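Local coordinates for protein N-acetylmuramoyl-l-alanine amidase (Bartonella henselae, PDB 3NE8) that probably cleaves, with a bound zinc ion, the amide bond between N-acetylmuramic acid and L-alanine in cell-wall peptidoglycan, a remodelling step required for bacterial cell division, at residues Arg37-Arg40 and Asp41-Lys45; Glu102-Asp105 and Ala106-Ser110; Ser157-Lys161 and Ser162-Leu166; Leu179-Pro182 and Asp183-Ser186. All coordinates share one frame; numbering follows the deposited sequence.

Interaction 1: Arg37-Arg40 and Asp41-Lys45; sequences RALR and DELQK
Arg40 swings its CG away from the backbone N (chi1 173°), while Gln44, one turn later, has CG opposite its carbonyl carbon and the chain extended beyond, and the two side chains lie alongside, pointing the same way. Their flat ends are nearly parallel, the guanidinium and amide planes 9° apart, but it is the amide end of Gln44 that does the touching, NE2 lying 3.6 Å from Arg40 CG, partway along the aliphatic stem of the arginine. The bend of Arg40 at chi3 (66°) turns its guanidinium off the extended path, and NH1 forms a salt bridge with Asp56, which also receives Arg37 NE. On the buried side Leu39 CG meets Leu43 CD1 at 4.1 Å, the two leucines lying askew to one another. Beneath these pairs runs the i to i+4 ladder of an alpha helix, with Leu43 N giving to Leu39 O at 2.9 Å. This helix, 28-45, is the crossover of a beta-alpha-beta unit between strands 5-11 and 49-53; Leu43 rests on Thr49 and Val51, Leu39 on Ile216 of helix 206-227. Along another flank a water bridges Ala38 O (3.0 Å) and Glu42 OE2 (2.8 Å). Lys45 NZ forms a salt bridge with Glu42 OE2, with a weak hydrogen bond of 3.3 Å.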
ATOM      1  N   ARG A  37      -9.348   4.472  24.096  1.00  8.47           N
ATOM      2  CA  ARG A  37      -8.365   4.722  25.146  1.00  8.52           C
ATOM      3  C   ARG A  37      -7.294   3.618  25.175  1.00  9.27           C
ATOM      4  O   ARG A  37      -6.108   3.893  25.383  1.00  9.97           O
ATOM      5  CB  ARG A  37      -9.077   4.887  26.492  1.00  9.15           C
ATOM      6  CG  ARG A  37      -9.853   6.189  26.568  1.00  8.07           C
ATOM      7  CD  ARG A  37     -10.798   6.232  27.741  1.00  9.37           C
ATOM      8  NE  ARG A  37     -11.300   7.590  27.959  1.00  9.12           N
ATOM      9  CZ  ARG A  37     -12.228   7.919  28.854  1.00  8.86           C
ATOM     10  NH1 ARG A  37     -12.828   6.975  29.574  1.00  9.81           N
ATOM     11  NH2 ARG A  37     -12.573   9.195  29.008  1.00  9.88           N
ATOM     12  N   ALA A  38      -7.709   2.369  24.965  1.00  8.48           N
ATOM     13  CA  ALA A  38      -6.750   1.266  24.931  1.00  9.55           C
ATOM     14  C   ALA A  38      -5.806   1.384  23.732  1.00  9.89           C
ATOM     15  O   ALA A  38      -4.605   1.131  23.846  1.00  9.77           O
ATOM     16  CB  ALA A  38      -7.482  -0.067  24.900  1.00 10.99           C
ATOM     17  N   LEU A  39      -6.356   1.752  22.581  1.00  9.05           N
ATOM     18  CA  LEU A  39      -5.542   1.928  21.385  1.00  8.16           C
ATOM     19  C   LEU A  39      -4.583   3.110  21.554  1.00  8.61           C
ATOM     20  O   LEU A  39      -3.410   3.032  21.179  1.00  9.04           O
ATOM     21  CB  LEU A  39      -6.441   2.057  20.154  1.00  8.89           C
ATOM     22  CG  LEU A  39      -5.745   2.278  18.809  1.00  8.45           C
ATOM     23  CD1 LEU A  39      -4.674   1.225  18.541  1.00  9.23           C
ATOM     24  CD2 LEU A  39      -6.785   2.270  17.715  1.00 10.02           C
ATOM     25  N   ARG A  40      -5.067   4.200  22.147  1.00  8.91           N
ATOM     26  CA  ARG A  40      -4.171   5.301  22.495  1.00  8.84           C
ATOM     27  C   ARG A  40      -3.013   4.818  23.370  1.00  9.67           C
ATOM     28  O   ARG A  40      -1.848   5.134  23.112  1.00 10.01           O
ATOM     29  CB  ARG A  40      -4.953   6.416  23.203  1.00  9.25           C
ATOM     30  CG  ARG A  40      -4.100   7.557  23.767  1.00 10.88           C
ATOM     31  CD  ARG A  40      -4.973   8.575  24.556  1.00 12.44           C
ATOM     32  NE  ARG A  40      -5.552   7.996  25.772  1.00 14.33           N
ATOM     33  CZ  ARG A  40      -6.508   8.569  26.514  1.00 15.11           C
ATOM     34  NH1 ARG A  40      -7.001   9.727  26.150  1.00 14.69           N
ATOM     35  NH2 ARG A  40      -6.983   7.972  27.608  1.00 17.70           N
ATOM     36  N   ASP A  41      -3.327   4.038  24.397  1.00  9.47           N
ATOM     37  CA  ASP A  41      -2.301   3.531  25.291  1.00  9.97           C
ATOM     38  C   ASP A  41      -1.280   2.677  24.541  1.00 11.31           C
ATOM     39  O   ASP A  41      -0.083   2.810  24.752  1.00 12.06           O
ATOM     40  CB  ASP A  41      -2.932   2.719  26.416  1.00 12.44           C
ATOM     41  CG  ASP A  41      -1.920   2.273  27.457  1.00 28.56           C
ATOM     42  OD1 ASP A  41      -1.307   3.150  28.101  1.00 34.18           O
ATOM     43  OD2 ASP A  41      -1.741   1.047  27.634  1.00 34.84           O
ATOM     44  N   GLU A  42      -1.750   1.782  23.680  1.00 10.38           N
ATOM     45  CA  GLU A  42      -0.837   0.945  22.910  1.00  9.26           C
ATOM     46  C   GLU A  42       0.052   1.793  22.008  1.00  9.17           C
ATOM     47  O   GLU A  42       1.246   1.530  21.889  1.00 11.53           O
ATOM     48  CB  GLU A  42      -1.615  -0.095  22.096  1.00 10.93           C
ATOM     49  CG  GLU A  42      -2.328  -1.157  22.939  1.00 13.67           C
ATOM     50  CD  GLU A  42      -1.382  -1.962  23.800  1.00 17.06           C
ATOM     51  OE1 GLU A  42      -0.336  -2.405  23.291  1.00 17.66           O
ATOM     52  OE2 GLU A  42      -1.689  -2.162  24.995  1.00 21.54           O
ATOM     53  N   LEU A  43      -0.528   2.792  21.359  1.00  9.10           N
ATOM     54  CA  LEU A  43       0.247   3.658  20.480  1.00  9.56           C
ATOM     55  C   LEU A  43       1.291   4.454  21.255  1.00 11.91           C
ATOM     56  O   LEU A  43       2.400   4.687  20.756  1.00 12.87           O
ATOM     57  CB  LEU A  43      -0.676   4.590  19.695  1.00 10.29           C
ATOM     58  CG  LEU A  43      -1.478   3.894  18.608  1.00  8.99           C
ATOM     59  CD1 LEU A  43      -2.595   4.786  18.140  1.00 10.71           C
ATOM     60  CD2 LEU A  43      -0.576   3.524  17.437  1.00 11.87           C
ATOM     61  N   GLN A  44       0.942   4.864  22.470  1.00 10.43           N
ATOM     62  CA  GLN A  44       1.824   5.682  23.289  1.00 11.52           C
ATOM     63  C   GLN A  44       2.945   4.850  23.933  1.00 14.84           C
ATOM     64  O   GLN A  44       3.937   5.400  24.428  1.00 17.51           O
ATOM     65  CB  GLN A  44       1.017   6.501  24.308  1.00 12.83           C
ATOM     66  CG  GLN A  44       0.240   7.636  23.631  1.00 11.68           C
ATOM     67  CD  GLN A  44      -0.692   8.419  24.534  1.00 11.56           C
ATOM     68  OE1 GLN A  44      -1.040   7.989  25.652  1.00 13.05           O
ATOM     69  NE2 GLN A  44      -1.139   9.574  24.038  1.00 11.72           N
ATOM     70  N   LYS A  45       2.806   3.527  23.901  1.00 15.01           N
ATOM     71  CA  LYS A  45       3.889   2.638  24.322  1.00 18.23           C
ATOM     72  C   LYS A  45       4.950   2.579  23.239  1.00 19.74           C
ATOM     73  O   LYS A  45       6.117   2.303  23.514  1.00 21.45           O
ATOM     74  CB  LYS A  45       3.372   1.216  24.552  1.00 24.99           C
ATOM     75  CG  LYS A  45       2.558   1.020  25.811  1.00 34.50           C
ATOM     76  CD  LYS A  45       2.084  -0.426  25.914  1.00 42.83           C
ATOM     77  CE  LYS A  45       1.300  -0.669  27.195  1.00 47.81           C
ATOM     78  NZ  LYS A  45       0.757  -2.057  27.261  1.00 48.76           N
TER
HETATM   79  O   HOH W   1      -4.006  -0.951  25.987  1.00 25.52           O

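Interaction 2: Glu102-Asp105 and Ala106-Ser110; sequences EASD and AIAKS
Asp105 caps helix 106-116 with its side chain, taking the N-H of Ala108. From the N-cap position its OD2 accepts from Ala108 N at 2.9 Å in a nearly straight bond (165°), although the N-H comes from above the carboxylate plane and not within it. The cap depends on chi1 of 58°, which sets CG in the cleft flanked by the backbone N and C and brings the carboxylate round to the N-H of Ala108. The other oxygen, OD1, accepts from Ser104 OG at 2.8 Å, also from above the plane, so each oxygen has a hydrogen bond; a salt bridge from Arg172 NH1 to OD2 would further favour the negative charge. Asp105 O begins the regular helical bonding by accepting from Lys109 N at 3.0 Å. Ala108 turns its methyl toward the incoming loop, with CB 3.6 Å from Ser104 OG. Ala103 presses its methyl onto the root of Lys109, CB to CB 3.5 Å, tighter than usual for two carbons. The capped turn follows strand 94-99 and lies against strand 170-174: Ser104 bonds to the backbone of Tyr173, and Ile107 packs on Arg172.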
ATOM      1  N   GLU A 102     -20.880   3.507  -3.686  1.00 19.28           N
ATOM      2  CA  GLU A 102     -21.601   2.257  -3.876  1.00 22.88           C
ATOM      3  C   GLU A 102     -21.143   1.228  -2.843  1.00 23.06           C
ATOM      4  O   GLU A 102     -19.954   0.919  -2.750  1.00 23.77           O
ATOM      5  CB  GLU A 102     -21.339   1.734  -5.290  1.00 31.58           C
ATOM      6  CG  GLU A 102     -22.249   0.607  -5.743  1.00 45.67           C
ATOM      7  CD  GLU A 102     -22.100   0.310  -7.228  1.00 54.99           C
ATOM      8  OE1 GLU A 102     -23.106  -0.072  -7.865  1.00 59.39           O
ATOM      9  OE2 GLU A 102     -20.981   0.468  -7.761  1.00 55.82           O
ATOM     10  N   ALA A 103     -22.091   0.689  -2.083  1.00 18.86           N
ATOM     11  CA  ALA A 103     -21.770  -0.240  -1.001  1.00 18.34           C
ATOM     12  C   ALA A 103     -21.277  -1.584  -1.517  1.00 17.55           C
ATOM     13  O   ALA A 103     -21.674  -2.034  -2.601  1.00 20.44           O
ATOM     14  CB  ALA A 103     -22.972  -0.442  -0.113  1.00 20.41           C
ATOM     15  N   SER A 104     -20.421  -2.233  -0.736  1.00 16.45           N
ATOM     16  CA  SER A 104     -19.885  -3.543  -1.103  1.00 18.52           C
ATOM     17  C   SER A 104     -20.952  -4.633  -1.071  1.00 18.57           C
ATOM     18  O   SER A 104     -20.854  -5.635  -1.783  1.00 18.81           O
ATOM     19  CB  SER A 104     -18.734  -3.930  -0.171  1.00 16.09           C
ATOM     20  OG  SER A 104     -19.110  -3.784   1.192  1.00 15.74           O
ATOM     21  N   ASP A 105     -21.969  -4.428  -0.244  1.00 17.75           N
ATOM     22  CA  ASP A 105     -22.984  -5.442   0.002  1.00 17.49           C
ATOM     23  C   ASP A 105     -24.133  -4.819   0.776  1.00 19.14           C
ATOM     24  O   ASP A 105     -24.023  -3.691   1.266  1.00 18.88           O
ATOM     25  CB  ASP A 105     -22.390  -6.614   0.787  1.00 18.44           C
ATOM     26  CG  ASP A 105     -21.783  -6.183   2.109  1.00 19.08           C
ATOM     27  OD1 ASP A 105     -20.554  -5.967   2.162  1.00 18.03           O
ATOM     28  OD2 ASP A 105     -22.538  -6.064   3.092  1.00 20.70           O
ATOM     29  N   ALA A 106     -25.227  -5.560   0.907  1.00 18.70           N
ATOM     30  CA  ALA A 106     -26.436  -5.041   1.528  1.00 18.87           C
ATOM     31  C   ALA A 106     -26.278  -4.724   3.011  1.00 20.83           C
ATOM     32  O   ALA A 106     -26.900  -3.790   3.506  1.00 20.72           O
ATOM     33  CB  ALA A 106     -27.599  -6.003   1.308  1.00 21.79           C
ATOM     34  N   ILE A 107     -25.471  -5.506   3.720  1.00 18.83           N
ATOM     35  CA  ILE A 107     -25.241  -5.251   5.139  1.00 20.22           C
ATOM     36  C   ILE A 107     -24.496  -3.931   5.326  1.00 16.20           C
ATOM     37  O   ILE A 107     -24.860  -3.109   6.174  1.00 17.86           O
ATOM     38  CB  ILE A 107     -24.444  -6.396   5.806  1.00 20.29           C
ATOM     39  CG1 ILE A 107     -25.310  -7.655   5.924  1.00 24.28           C
ATOM     40  CG2 ILE A 107     -23.939  -5.971   7.175  1.00 23.49           C
ATOM     41  CD1 ILE A 107     -26.435  -7.542   6.938  1.00 32.50           C
ATOM     42  N   ALA A 108     -23.444  -3.737   4.541  1.00 16.04           N
ATOM     43  CA  ALA A 108     -22.667  -2.504   4.593  1.00 13.89           C
ATOM     44  C   ALA A 108     -23.541  -1.297   4.251  1.00 13.68           C
ATOM     45  O   ALA A 108     -23.455  -0.248   4.902  1.00 15.35           O
ATOM     46  CB  ALA A 108     -21.488  -2.598   3.651  1.00 14.23           C
ATOM     47  N   LYS A 109     -24.383  -1.440   3.233  1.00 15.91           N
ATOM     48  CA  LYS A 109     -25.236  -0.342   2.806  1.00 15.87           C
ATOM     49  C   LYS A 109     -26.191   0.070   3.924  1.00 16.48           C
ATOM     50  O   LYS A 109     -26.351   1.255   4.224  1.00 16.61           O
ATOM     51  CB  LYS A 109     -26.023  -0.745   1.555  1.00 17.31           C
ATOM     52  CG  LYS A 109     -26.848   0.382   0.955  1.00 21.43           C
ATOM     53  CD  LYS A 109     -27.648  -0.104  -0.248  1.00 28.23           C
ATOM     54  CE  LYS A 109     -28.618   0.960  -0.725  1.00 37.58           C
ATOM     55  NZ  LYS A 109     -27.903   2.157  -1.237  1.00 41.69           N
ATOM     56  N   SER A 110     -26.823  -0.915   4.545  1.00 16.09           N
ATOM     57  CA  SER A 110     -27.779  -0.642   5.608  1.00 17.46           C
ATOM     58  C   SER A 110     -27.072  -0.064   6.828  1.00 16.28           C
ATOM     59  O   SER A 110     -27.599   0.823   7.498  1.00 16.66           O
ATOM     60  CB  SER A 110     -28.521  -1.920   5.992  1.00 18.12           C
ATOM     61  OG  SER A 110     -29.593  -1.630   6.866  1.00 22.55           O
TER
HETATM   62  O   HOH W   2     -25.012   1.202  -2.607  1.00 38.35           O

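Interaction 3: Ser157-Lys161 and Ser162-Leu166; sequences SNLSK and SHINL
Leu159, in the last turn of helix 135-161, is met by two side chains from the chain that doubles back past it. Its CD2 touches Ile164 CD1 at 3.6 Å, and its other branch, CD1, meets Leu166 CD2 at 3.8 Å; both partners lie aslant to the leucine. The reversal that brings them there is a Schellman motif. Ile164 N donates to Leu159 O at 3.0 Å, in a bond of 160°, and inside it His163 N donates to Ser160 O at 2.9 Å, arriving well above the plane of that carbonyl. His163 is the C-prime residue, and its positive phi (57°) turns the chain out of the helix, letting Ile164 point back toward Leu159. With CG set anti to its carbonyl carbon (chi1 -53°), the imidazole has Lys161 O over one face, 3.6 Å above the ring plane and displaced toward the rim. Ser162 N still bonds to Asn158 O at 3.0 Å, with a weak second bond to Leu159 O. Further out, Asn158 ND2 is held by Gln222 OE1 and Ser219 OG of helix 206-227, whose Ser215 also touches Leu159 and Ser162. Leu159 and Leu166 both rest on Ala94, and Asn165 pairs through its backbone with the same residue, so the helix end packs against both helix 206-227 and the start of strand 94-99, and the chain goes on into the short strand 166-167.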
ATOM      1  N   SER A 157      -5.014  -8.000   7.584  1.00 13.93           N
ATOM      2  CA  SER A 157      -3.908  -8.957   7.552  1.00 14.54           C
ATOM      3  C   SER A 157      -3.371  -9.241   8.956  1.00 15.18           C
ATOM      4  O   SER A 157      -3.175 -10.394   9.335  1.00 15.79           O
ATOM      5  CB  SER A 157      -2.783  -8.425   6.661  1.00 17.06           C
ATOM      6  OG  SER A 157      -1.687  -9.328   6.625  1.00 23.35           O
ATOM      7  N   ASN A 158      -3.123  -8.192   9.729  1.00 14.05           N
ATOM      8  CA  ASN A 158      -2.556  -8.368  11.061  1.00 14.02           C
ATOM      9  C   ASN A 158      -3.539  -8.913  12.092  1.00 13.94           C
ATOM     10  O   ASN A 158      -3.148  -9.663  12.983  1.00 16.00           O
ATOM     11  CB  ASN A 158      -1.897  -7.080  11.547  1.00 14.37           C
ATOM     12  CG  ASN A 158      -0.598  -6.803  10.828  1.00 14.96           C
ATOM     13  OD1 ASN A 158       0.192  -7.721  10.587  1.00 18.38           O
ATOM     14  ND2 ASN A 158      -0.370  -5.553  10.477  1.00 14.90           N
ATOM     15  N   LEU A 159      -4.813  -8.565  11.962  1.00 13.17           N
ATOM     16  CA  LEU A 159      -5.816  -9.163  12.844  1.00 12.86           C
ATOM     17  C   LEU A 159      -5.836 -10.670  12.627  1.00 16.16           C
ATOM     18  O   LEU A 159      -5.901 -11.443  13.581  1.00 16.71           O
ATOM     19  CB  LEU A 159      -7.203  -8.572  12.607  1.00 12.97           C
ATOM     20  CG  LEU A 159      -7.400  -7.131  13.071  1.00 11.45           C
ATOM     21  CD1 LEU A 159      -8.767  -6.649  12.622  1.00 13.70           C
ATOM     22  CD2 LEU A 159      -7.253  -7.033  14.572  1.00 14.29           C
ATOM     23  N   SER A 160      -5.765 -11.084  11.368  1.00 15.77           N
ATOM     24  CA  SER A 160      -5.757 -12.500  11.034  0.56 19.58           C
ATOM     25  C   SER A 160      -4.537 -13.198  11.631  1.00 21.08           C
ATOM     26  O   SER A 160      -4.650 -14.279  12.208  1.00 22.34           O
ATOM     27  CB  SER A 160      -5.786 -12.673   9.518  0.56 19.14           C
ATOM     28  OG  SER A 160      -5.726 -14.040   9.156  0.56 19.77           O
ATOM     29  N   LYS A 161      -3.369 -12.575  11.495  1.00 18.85           N
ATOM     30  CA  LYS A 161      -2.143 -13.147  12.045  1.00 21.38           C
ATOM     31  C   LYS A 161      -2.222 -13.269  13.566  1.00 23.75           C
ATOM     32  O   LYS A 161      -1.595 -14.147  14.161  1.00 27.69           O
ATOM     33  CB  LYS A 161      -0.923 -12.318  11.639  1.00 19.58           C
ATOM     34  CG  LYS A 161      -0.630 -12.341  10.152  1.00 25.42           C
ATOM     35  CD  LYS A 161       0.596 -11.508   9.820  1.00 29.79           C
ATOM     36  CE  LYS A 161       0.925 -11.586   8.335  1.00 37.80           C
ATOM     37  NZ  LYS A 161       2.164 -10.835   7.994  1.00 40.77           N
ATOM     38  N   SER A 162      -3.001 -12.389  14.186  1.00 19.98           N
ATOM     39  CA  SER A 162      -3.183 -12.402  15.637  1.00 23.90           C
ATOM     40  C   SER A 162      -4.341 -13.296  16.078  1.00 21.09           C
ATOM     41  O   SER A 162      -4.708 -13.310  17.254  1.00 28.35           O
ATOM     42  CB  SER A 162      -3.394 -10.984  16.159  1.00 27.69           C
ATOM     43  OG  SER A 162      -2.246 -10.182  15.944  1.00 30.09           O
ATOM     44  N   HIS A 163      -4.910 -14.035  15.133  1.00 22.98           N
ATOM     45  CA  HIS A 163      -6.011 -14.954  15.408  1.00 26.59           C
ATOM     46  C   HIS A 163      -7.212 -14.262  16.046  1.00 25.77           C
ATOM     47  O   HIS A 163      -7.925 -14.854  16.856  1.00 28.22           O
ATOM     48  CB  HIS A 163      -5.540 -16.119  16.279  1.00 33.17           C
ATOM     49  CG  HIS A 163      -4.346 -16.834  15.728  1.00 40.87           C
ATOM     50  ND1 HIS A 163      -3.095 -16.743  16.298  1.00 45.38           N
ATOM     51  CD2 HIS A 163      -4.209 -17.639  14.647  1.00 43.92           C
ATOM     52  CE1 HIS A 163      -2.241 -17.468  15.599  1.00 45.72           C
ATOM     53  NE2 HIS A 163      -2.891 -18.022  14.591  1.00 45.00           N
ATOM     54  N   ILE A 164      -7.421 -13.003  15.679  1.00 20.14           N
ATOM     55  CA  ILE A 164      -8.615 -12.271  16.069  1.00 17.45           C
ATOM     56  C   ILE A 164      -9.671 -12.548  15.016  1.00 16.30           C
ATOM     57  O   ILE A 164      -9.408 -12.414  13.820  1.00 18.61           O
ATOM     58  CB  ILE A 164      -8.320 -10.774  16.152  1.00 17.81           C
ATOM     59  CG1 ILE A 164      -7.346 -10.529  17.304  1.00 24.36           C
ATOM     60  CG2 ILE A 164      -9.607  -9.978  16.333  1.00 16.85           C
ATOM     61  CD1 ILE A 164      -6.861  -9.138  17.412  1.00 25.90           C
ATOM     62  N   ASN A 165     -10.856 -12.962  15.444  1.00 15.38           N
ATOM     63  CA  ASN A 165     -11.863 -13.396  14.486  1.00 14.90           C
ATOM     64  C   ASN A 165     -12.379 -12.261  13.623  1.00 13.65           C
ATOM     65  O   ASN A 165     -12.764 -11.201  14.131  1.00 13.68           O
ATOM     66  CB  ASN A 165     -13.032 -14.090  15.181  1.00 16.11           C
ATOM     67  CG  ASN A 165     -14.042 -14.619  14.194  1.00 16.99           C
ATOM     68  OD1 ASN A 165     -13.702 -15.403  13.308  1.00 19.78           O
ATOM     69  ND2 ASN A 165     -15.287 -14.172  14.313  1.00 17.86           N
ATOM     70  N   LEU A 166     -12.383 -12.501  12.317  1.00 15.48           N
ATOM     71  CA  LEU A 166     -12.834 -11.540  11.322  1.00 15.57           C
ATOM     72  C   LEU A 166     -14.130 -12.028  10.703  1.00 15.95           C
ATOM     73  O   LEU A 166     -14.333 -13.231  10.554  1.00 16.73           O
ATOM     74  CB  LEU A 166     -11.786 -11.398  10.220  1.00 16.56           C
ATOM     75  CG  LEU A 166     -10.463 -10.730  10.592  1.00 18.02           C
ATOM     76  CD1 LEU A 166      -9.343 -11.199   9.686  1.00 19.36           C
ATOM     77  CD2 LEU A 166     -10.608  -9.222  10.517  1.00 18.15           C
TER

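Interaction 4: Leu179-Pro182 and Asp183-Ser186; sequences LKAP and DVPS
Van der Waals contacts join the two arms of this turn: Ala181 CB faces Val184 CB at 3.9 Å, and Leu179 CD2 meets Ser186 CB at 3.8 Å. Pro182 and Asp183 lie side by side at the bend, with Asp183 OD2 3.7 Å from Pro182 CD; chi1 of 57° turns the carboxylate back beside the proline ring. The arms run 162° apart, almost antiparallel, and form the reversal late in the loop from strand 170-174 that leads into strand 186-190 of the mixed sheet. Helix 63-72 covers the turn through Val67 on Ala181, helix 135-161 through Leu137 and Arg141 on Pro182, while Phe78 of strand 77-82 packs on Val184 and Ser186. The polar links centre on Ser186 OG. It gives its hydrogen to Val184 O at 2.8 Å, approaching from above the carbonyl plane, and accepts from a water at 2.9 Å. This water in turn accepts from Ala181 N at 2.9 Å, spanning the arms where direct backbone bonds between them are absent. At the bend Asp183 OD2 accepts from Gln71 NE2. Val184 N is buried without a polar partner in the model.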
ATOM      1  N   LEU A 179     -16.284   9.155   7.152  1.00  9.72           N
ATOM      2  CA  LEU A 179     -15.089   8.831   6.375  1.00 10.89           C
ATOM      3  C   LEU A 179     -14.851   9.809   5.218  1.00 12.14           C
ATOM      4  O   LEU A 179     -14.062   9.517   4.319  1.00 12.77           O
ATOM      5  CB  LEU A 179     -15.169   7.390   5.847  1.00 11.27           C
ATOM      6  CG  LEU A 179     -15.339   6.282   6.892  1.00  9.38           C
ATOM      7  CD1 LEU A 179     -15.323   4.901   6.231  1.00 11.76           C
ATOM      8  CD2 LEU A 179     -14.263   6.387   7.979  1.00 11.41           C
ATOM      9  N   LYS A 180     -15.508  10.968   5.254  1.00 11.58           N
ATOM     10  CA  LYS A 180     -15.496  11.914   4.136  1.00 12.85           C
ATOM     11  C   LYS A 180     -14.305  12.872   4.051  1.00 14.29           C
ATOM     12  O   LYS A 180     -14.265  13.692   3.134  1.00 17.23           O
ATOM     13  CB  LYS A 180     -16.784  12.747   4.146  1.00 17.16           C
ATOM     14  CG  LYS A 180     -18.045  11.963   3.841  1.00 22.32           C
ATOM     15  CD  LYS A 180     -18.326  11.910   2.353  1.00 28.93           C
ATOM     16  CE  LYS A 180     -19.614  11.155   2.076  1.00 29.60           C
ATOM     17  NZ  LYS A 180     -19.967  11.158   0.632  1.00 30.99           N
ATOM     18  N   ALA A 181     -13.338  12.803   4.964  1.00 12.00           N
ATOM     19  CA  ALA A 181     -12.194  13.719   4.856  1.00 12.06           C
ATOM     20  C   ALA A 181     -11.508  13.517   3.497  1.00 11.73           C
ATOM     21  O   ALA A 181     -11.086  12.406   3.183  1.00 12.22           O
ATOM     22  CB  ALA A 181     -11.194  13.481   5.978  1.00 12.14           C
ATOM     23  N   PRO A 182     -11.378  14.579   2.685  1.00 11.89           N
ATOM     24  CA  PRO A 182     -10.738  14.378   1.376  1.00 12.04           C
ATOM     25  C   PRO A 182      -9.224  14.218   1.490  1.00 11.90           C
ATOM     26  O   PRO A 182      -8.574  13.733   0.555  1.00 13.04           O
ATOM     27  CB  PRO A 182     -11.059  15.679   0.628  1.00 15.10           C
ATOM     28  CG  PRO A 182     -11.253  16.696   1.711  1.00 16.78           C
ATOM     29  CD  PRO A 182     -11.942  15.932   2.823  1.00 13.21           C
ATOM     30  N   ASP A 183      -8.683  14.620   2.639  1.00 11.38           N
ATOM     31  CA  ASP A 183      -7.246  14.793   2.837  1.00 12.09           C
ATOM     32  C   ASP A 183      -6.660  13.991   3.999  1.00 12.49           C
ATOM     33  O   ASP A 183      -5.485  14.143   4.330  1.00 14.69           O
ATOM     34  CB  ASP A 183      -6.912  16.286   3.025  1.00 13.87           C
ATOM     35  CG  ASP A 183      -7.663  16.931   4.196  1.00 13.83           C
ATOM     36  OD1 ASP A 183      -7.169  17.966   4.701  1.00 20.30           O
ATOM     37  OD2 ASP A 183      -8.728  16.430   4.599  1.00 14.14           O
ATOM     38  N   VAL A 184      -7.475  13.146   4.623  1.00 10.01           N
ATOM     39  CA  VAL A 184      -6.999  12.304   5.717  1.00 10.18           C
ATOM     40  C   VAL A 184      -7.448  10.870   5.467  1.00  9.55           C
ATOM     41  O   VAL A 184      -8.644  10.606   5.409  1.00  9.70           O
ATOM     42  CB  VAL A 184      -7.553  12.762   7.095  1.00  9.81           C
ATOM     43  CG1 VAL A 184      -7.003  11.879   8.197  1.00 11.33           C
ATOM     44  CG2 VAL A 184      -7.256  14.230   7.354  1.00 11.50           C
ATOM     45  N   PRO A 185      -6.494   9.936   5.321  1.00  9.09           N
ATOM     46  CA  PRO A 185      -6.880   8.531   5.151  1.00  9.07           C
ATOM     47  C   PRO A 185      -7.761   8.118   6.321  1.00  8.64           C
ATOM     48  O   PRO A 185      -7.406   8.424   7.469  1.00  8.98           O
ATOM     49  CB  PRO A 185      -5.532   7.795   5.175  1.00  8.80           C
ATOM     50  CG  PRO A 185      -4.561   8.821   4.657  1.00 10.62           C
ATOM     51  CD  PRO A 185      -5.033  10.126   5.252  1.00 10.22           C
ATOM     52  N   SER A 186      -8.879   7.445   6.050  1.00  8.66           N
ATOM     53  CA  SER A 186      -9.905   7.193   7.058  1.00  8.80           C
ATOM     54  C   SER A 186     -10.483   5.801   6.915  1.00  8.56           C
ATOM     55  O   SER A 186     -10.815   5.371   5.792  1.00  9.12           O
ATOM     56  CB  SER A 186     -11.052   8.209   6.911  1.00  8.96           C
ATOM     57  OG  SER A 186     -10.612   9.545   7.107  1.00  9.59           O
TER
HETATM   58  O   HOH W   3     -12.920  11.222   7.372  1.00 11.41           O

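How the interactions relate
From the N terminus the four contacts come in series, none enclosing or crossing another, and each is local. Interaction 1 lies late in helix 28-45, between strands 5-11 and 49-53 at one edge of the sheet. Interaction 2 starts helix 106-116 after strand 94-99, on the opposite side of the chain's centre, about 31 Å away between centres. Interaction 3 ends helix 135-161, and interaction 4 reverses the chain just before strand 186-190. Although none touches another directly, shared elements connect them: helix 206-227 borders interactions 1 and 3, strand 94-99 is met by interactions 3 and 4, and helix 135-161 ends in interaction 3 while covering interaction 4.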